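PDB 4O5J: uncharacterized protein from Helicobacter pylori, which probably serves as an outer-membrane adhesin, SabA, that binds sialic acid-bearing carbohydrates through its largely helical extracellular domain. Local coordinates for residues A[66-71]-A[288-293]; A[257-262]-A[295-300]. One frame throughout, in Å; residues are numbered along the deposited sequence.

Contacts 1 and 2 show how one long helix, 281-309, can hold two partners with successive turns. Residues 288-293 meet helix 57-76, and the next turns, 295-300, meet helix 241-268 running the other way. The centres of the two contacts are about 10 Å apart, and two packing contacts join them: F70 CZ lies 3.5 Å from I298 CD1, and N293 O lies 3.7 Å from L259 CD2. Contact 2 is the nearer to the middle of the chain, about 10 Å from its centre against about 18 Å for contact 1. Both belong to the helical framework of the adhesion domain.

Contact 1: A[66-71]-A[288-293]; sequences YLKSFT and YTFAQN
F290 holds CG anti to its backbone N (chi1 -172°), which carries the ring away from helix 281-309 and against the turn formed by L67, K68 and T71. L67 has an off-staggered chi1 of -103°; its side chain and the phenylalanine run past each other in opposite directions. The tightest apolar approach is L67 CB to F290 CE2, at 3.4 Å. Farther out on the leucine, CD2 lies 4.0 Å from A291 CB and so extends the packing to the next residue of the facing helix. The tip of the ring meets a polar group instead: T71 OG1 is 3.4 Å from F290 CZ. K68 adds its aliphatic root at roughly a right angle to F290, with CG 4.0 Å from CE2. In the helical part of this SabA adhesion domain, the short helical segments pass at 50°, their axes 10.7 Å apart, and a phenylalanine bridges the gap between them. L266 and S267 of helix 241-268 also touch F290, so its side chain lies where three helices converge. L67 reaches a fourth, packing on A364 of helix 343-396. No hydrogen bond joins the two segments, but just beyond them Q294 NE2 donates to L67 O, the carbonyl that also receives the helical bond from T71 N.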
loop_
_atom_site.group_PDB
_atom_site.type_symbol
_atom_site.label_atom_id
_atom_site.label_comp_id
_atom_site.label_asym_id
_atom_site.label_seq_id
_atom_site.Cartn_x
_atom_site.Cartn_y
_atom_site.Cartn_z
ATOM N N TYR A 66 4.264 19.284 -11.698
ATOM C CA TYR A 66 3.906 17.881 -11.652
ATOM C C TYR A 66 3.726 17.400 -10.182
ATOM O O TYR A 66 2.726 16.755 -9.833
ATOM C CB TYR A 66 4.977 17.028 -12.365
ATOM C CG TYR A 66 4.784 15.590 -11.968
ATOM C CD1 TYR A 66 3.775 14.800 -12.572
ATOM C CD2 TYR A 66 5.530 15.025 -10.915
ATOM C CE1 TYR A 66 3.561 13.497 -12.179
ATOM C CE2 TYR A 66 5.327 13.709 -10.523
ATOM C CZ TYR A 66 4.342 12.958 -11.137
ATOM O OH TYR A 66 4.141 11.655 -10.724
ATOM N N LEU A 67 4.712 17.689 -9.332
ATOM C CA LEU A 67 4.677 17.314 -7.938
ATOM C C LEU A 67 3.366 17.778 -7.297
ATOM O O LEU A 67 2.610 16.963 -6.701
ATOM C CB LEU A 67 5.847 17.963 -7.239
ATOM C CG LEU A 67 7.101 17.151 -6.884
ATOM C CD1 LEU A 67 7.162 15.834 -7.547
ATOM C CD2 LEU A 67 8.374 17.926 -7.121
ATOM N N LYS A 68 3.074 19.067 -7.451
ATOM C CA LYS A 68 1.874 19.680 -6.844
ATOM C C LYS A 68 0.625 19.098 -7.429
ATOM O O LYS A 68 -0.376 18.852 -6.733
ATOM C CB LYS A 68 1.832 21.199 -7.053
ATOM C CG LYS A 68 2.928 21.896 -6.337
ATOM C CD LYS A 68 2.946 23.387 -6.676
ATOM C CE LYS A 68 2.664 24.256 -5.439
ATOM N NZ LYS A 68 1.258 24.216 -5.136
ATOM N N SER A 69 0.657 18.843 -8.723
ATOM C CA SER A 69 -0.531 18.318 -9.337
ATOM C C SER A 69 -0.830 16.882 -8.805
ATOM O O SER A 69 -1.994 16.481 -8.572
ATOM C CB SER A 69 -0.333 18.402 -10.824
ATOM O OG SER A 69 -1.414 17.785 -11.424
ATOM N N PHE A 70 0.222 16.113 -8.544
ATOM C CA PHE A 70 0.004 14.763 -8.021
ATOM C C PHE A 70 -0.569 14.893 -6.607
ATOM O O PHE A 70 -1.530 14.205 -6.248
ATOM C CB PHE A 70 1.309 13.994 -7.981
ATOM C CG PHE A 70 1.204 12.671 -7.272
ATOM C CD1 PHE A 70 0.946 11.515 -7.998
ATOM C CD2 PHE A 70 1.337 12.588 -5.888
ATOM C CE1 PHE A 70 0.830 10.268 -7.342
ATOM C CE2 PHE A 70 1.220 11.381 -5.228
ATOM C CZ PHE A 70 0.967 10.208 -5.951
ATOM N N THR A 71 0.011 15.780 -5.800
ATOM C CA THR A 71 -0.444 15.887 -4.412
ATOM C C THR A 71 -1.886 16.347 -4.345
ATOM O O THR A 71 -2.640 15.907 -3.496
ATOM C CB THR A 71 0.427 16.822 -3.608
ATOM O OG1 THR A 71 1.755 16.324 -3.645
ATOM C CG2 THR A 71 -0.053 16.900 -2.127
ATOM N N TYR A 288 12.968 19.746 -2.490
ATOM C CA TYR A 288 13.659 18.469 -2.415
ATOM C C TYR A 288 12.950 17.500 -1.456
ATOM O O TYR A 288 12.651 16.347 -1.790
ATOM C CB TYR A 288 15.096 18.694 -2.026
ATOM C CG TYR A 288 15.967 17.469 -2.135
ATOM C CD1 TYR A 288 15.662 16.444 -3.020
ATOM C CD2 TYR A 288 17.136 17.364 -1.396
ATOM C CE1 TYR A 288 16.463 15.307 -3.114
ATOM C CE2 TYR A 288 17.940 16.257 -1.486
ATOM C CZ TYR A 288 17.600 15.228 -2.347
ATOM O OH TYR A 288 18.431 14.155 -2.441
ATOM N N THR A 289 12.641 17.987 -0.270
ATOM C CA THR A 289 11.883 17.234 0.693
ATOM C C THR A 289 10.549 16.839 0.120
ATOM O O THR A 289 10.118 15.704 0.272
ATOM C CB THR A 289 11.630 18.096 1.928
ATOM O OG1 THR A 289 12.889 18.500 2.431
ATOM C CG2 THR A 289 10.906 17.319 3.004
ATOM N N PHE A 290 9.893 17.781 -0.534
ATOM C CA PHE A 290 8.608 17.523 -1.171
ATOM C C PHE A 290 8.720 16.317 -2.123
ATOM O O PHE A 290 7.953 15.344 -2.044
ATOM C CB PHE A 290 8.200 18.772 -1.950
ATOM C CG PHE A 290 6.807 18.727 -2.506
ATOM C CD1 PHE A 290 5.806 18.019 -1.860
ATOM C CD2 PHE A 290 6.490 19.413 -3.682
ATOM C CE1 PHE A 290 4.508 17.981 -2.376
ATOM C CE2 PHE A 290 5.189 19.379 -4.193
ATOM C CZ PHE A 290 4.203 18.688 -3.543
ATOM N N ALA A 291 9.712 16.360 -2.992
ATOM C CA ALA A 291 9.925 15.299 -4.012
ATOM C C ALA A 291 10.300 13.957 -3.368
ATOM O O ALA A 291 9.697 12.932 -3.708
ATOM C CB ALA A 291 10.972 15.764 -5.038
ATOM N N GLN A 292 11.221 13.942 -2.409
ATOM C CA GLN A 292 11.502 12.692 -1.687
ATOM C C GLN A 292 10.267 12.117 -1.089
ATOM O O GLN A 292 9.985 10.907 -1.255
ATOM C CB GLN A 292 12.504 12.923 -0.588
ATOM C CG GLN A 292 13.871 13.227 -1.128
ATOM C CD GLN A 292 14.826 13.659 -0.031
ATOM O OE1 GLN A 292 15.444 12.840 0.633
ATOM N NE2 GLN A 292 14.952 14.942 0.154
ATOM N N ASN A 293 9.482 12.961 -0.412
ATOM C CA ASN A 293 8.269 12.453 0.289
ATOM C C ASN A 293 7.295 11.844 -0.689
ATOM O O ASN A 293 6.706 10.793 -0.403
ATOM C CB ASN A 293 7.530 13.556 1.093
ATOM C CG ASN A 293 8.294 13.981 2.313
ATOM O OD1 ASN A 293 9.128 13.250 2.829
ATOM N ND2 ASN A 293 8.012 15.160 2.779
#

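Contact 2: A[257-262]-A[295-300]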
loop_
_atom_site.group_PDB
_atom_site.type_symbol
_atom_site.label_atom_id
_atom_site.label_comp_id
_atom_site.label_asym_id
_atom_site.label_seq_id
_atom_site.Cartn_x
_atom_site.Cartn_y
_atom_site.Cartn_z
ATOM N N VAL A 257 -0.749 7.469 4.350
ATOM C CA VAL A 257 -1.782 8.484 4.499
ATOM C C VAL A 257 -1.233 9.719 5.230
ATOM O O VAL A 257 -1.338 10.866 4.744
ATOM C CB VAL A 257 -2.989 7.931 5.249
ATOM C CG1 VAL A 257 -3.848 9.088 5.754
ATOM C CG2 VAL A 257 -3.785 6.972 4.371
ATOM N N THR A 258 -0.587 9.495 6.366
ATOM C CA THR A 258 0.056 10.574 7.092
ATOM C C THR A 258 1.014 11.326 6.191
ATOM O O THR A 258 1.080 12.556 6.211
ATOM C CB THR A 258 0.873 10.012 8.243
ATOM O OG1 THR A 258 -0.007 9.300 9.089
ATOM C CG2 THR A 258 1.573 11.153 9.063
ATOM N N LEU A 259 1.800 10.593 5.420
ATOM C CA LEU A 259 2.806 11.259 4.583
ATOM C C LEU A 259 2.088 12.058 3.467
ATOM O O LEU A 259 2.516 13.153 3.131
ATOM C CB LEU A 259 3.782 10.213 3.990
ATOM C CG LEU A 259 5.005 10.728 3.304
ATOM C CD1 LEU A 259 5.717 11.797 4.121
ATOM C CD2 LEU A 259 5.945 9.566 2.994
ATOM N N SER A 260 0.989 11.526 2.905
ATOM C CA SER A 260 0.253 12.283 1.922
ATOM C C SER A 260 -0.266 13.600 2.542
ATOM O O SER A 260 -0.204 14.664 1.903
ATOM C CB SER A 260 -0.890 11.497 1.413
ATOM O OG SER A 260 -0.431 10.251 0.871
ATOM N N GLN A 261 -0.736 13.558 3.783
ATOM C CA GLN A 261 -1.262 14.781 4.433
ATOM C C GLN A 261 -0.135 15.752 4.730
ATOM O O GLN A 261 -0.279 16.931 4.426
ATOM C CB GLN A 261 -2.049 14.408 5.650
ATOM C CG GLN A 261 -3.210 13.483 5.227
ATOM C CD GLN A 261 -3.895 12.822 6.421
ATOM O OE1 GLN A 261 -3.286 12.658 7.481
ATOM N NE2 GLN A 261 -5.166 12.429 6.254
ATOM N N SER A 262 1.028 15.276 5.227
ATOM C CA SER A 262 2.192 16.193 5.457
ATOM C C SER A 262 2.559 16.832 4.160
ATOM O O SER A 262 2.871 18.000 4.109
ATOM C CB SER A 262 3.434 15.501 5.966
ATOM O OG SER A 262 3.102 14.824 7.145
ATOM N N LYS A 295 7.991 10.532 -3.550
ATOM C CA LYS A 295 8.522 9.242 -4.010
ATOM C C LYS A 295 8.252 8.157 -2.939
ATOM O O LYS A 295 7.839 7.024 -3.265
ATOM C CB LYS A 295 10.007 9.331 -4.343
ATOM C CG LYS A 295 10.517 8.026 -5.001
ATOM C CD LYS A 295 12.039 8.012 -5.016
ATOM C CE LYS A 295 12.708 7.045 -6.013
ATOM N NZ LYS A 295 11.893 5.843 -6.263
ATOM N N GLN A 296 8.408 8.507 -1.654
ATOM C CA GLN A 296 8.154 7.543 -0.582
ATOM C C GLN A 296 6.677 7.131 -0.582
ATOM O O GLN A 296 6.335 5.984 -0.269
ATOM C CB GLN A 296 8.551 8.134 0.775
ATOM C CG GLN A 296 8.264 7.180 1.883
ATOM C CD GLN A 296 8.997 5.847 1.688
ATOM O OE1 GLN A 296 10.206 5.832 1.751
ATOM N NE2 GLN A 296 8.279 4.745 1.473
ATOM N N VAL A 297 5.797 8.062 -0.946
ATOM C CA VAL A 297 4.355 7.733 -1.012
ATOM C C VAL A 297 4.122 6.654 -2.077
ATOM O O VAL A 297 3.453 5.673 -1.801
ATOM C CB VAL A 297 3.477 8.976 -1.304
ATOM C CG1 VAL A 297 2.057 8.542 -1.672
ATOM C CG2 VAL A 297 3.487 9.921 -0.102
ATOM N N ILE A 298 4.673 6.865 -3.284
ATOM C CA ILE A 298 4.599 5.911 -4.368
ATOM C C ILE A 298 5.223 4.586 -3.947
ATOM O O ILE A 298 4.721 3.513 -4.259
ATOM C CB ILE A 298 5.324 6.425 -5.623
ATOM C CG1 ILE A 298 4.669 7.710 -6.160
ATOM C CG2 ILE A 298 5.355 5.347 -6.679
ATOM C CD1 ILE A 298 3.220 7.533 -6.453
ATOM N N SER A 299 6.313 4.667 -3.216
ATOM C CA SER A 299 7.013 3.504 -2.816
ATOM C C SER A 299 6.157 2.687 -1.805
ATOM O O SER A 299 6.157 1.433 -1.851
ATOM C CB SER A 299 8.355 3.940 -2.264
ATOM O OG SER A 299 8.845 2.840 -1.624
ATOM N N TYR A 300 5.430 3.378 -0.909
ATOM C CA TYR A 300 4.518 2.670 -0.005
ATOM C C TYR A 300 3.432 1.976 -0.802
ATOM O O TYR A 300 3.021 0.860 -0.463
ATOM C CB TYR A 300 3.845 3.618 0.978
ATOM C CG TYR A 300 4.718 4.013 2.163
ATOM C CD1 TYR A 300 5.534 3.074 2.810
ATOM C CD2 TYR A 300 4.706 5.314 2.649
ATOM C CE1 TYR A 300 6.312 3.442 3.889
ATOM C CE2 TYR A 300 5.480 5.693 3.731
ATOM C CZ TYR A 300 6.265 4.771 4.348
ATOM O OH TYR A 300 7.018 5.218 5.409
#
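L259 lays its CD2 methyl across the aliphatic part of Q296, 3.5 Å from CG and 3.7 Å from CB, the two side chains crossing at about a right angle. The leucine's CG, anti to its backbone N (chi1 -170°), projects over the facing helix, where one branch can touch three residues. Besides Q296, that CD2 lies 4.0 Å from Y300 CE2, one turn farther along. V297 meets the leucine obliquely, its CG2 methyl 3.8 Å from L259 CG. The glutamine then turns its polar end away from the leucine: a bend at chi2 (58°) brings NE2 over the centre of the Y300 ring, 3.3 Å above its plane. The amide nitrogen thus sits over a face of an aromatic ring of the same helix, while the hydrocarbon portion of Q296 remains available to L259. Helices 241-268 and 281-309 follow each other in the chain and run almost antiparallel here, at 157° with axes 9.6 Å apart, forming a helical hairpin consistent with the tetratricopeptide-repeat character of the SabA domain. V297's other methyl, CG1, sits 3.9 Å from S260 OG, a packing contact with a hydroxyl that is hydrogen-bonded to A256 O, one turn back in its own helix, and more weakly to N74 ND2. I83 of helix 82-101 touches both V297 and S260, and N74 of helix 57-76 also packs on V297, so further helices cover this flank of the hairpin. Y300 continues the interface toward the start of helix 241-268, where its side chain meets I252, Q255 and A256.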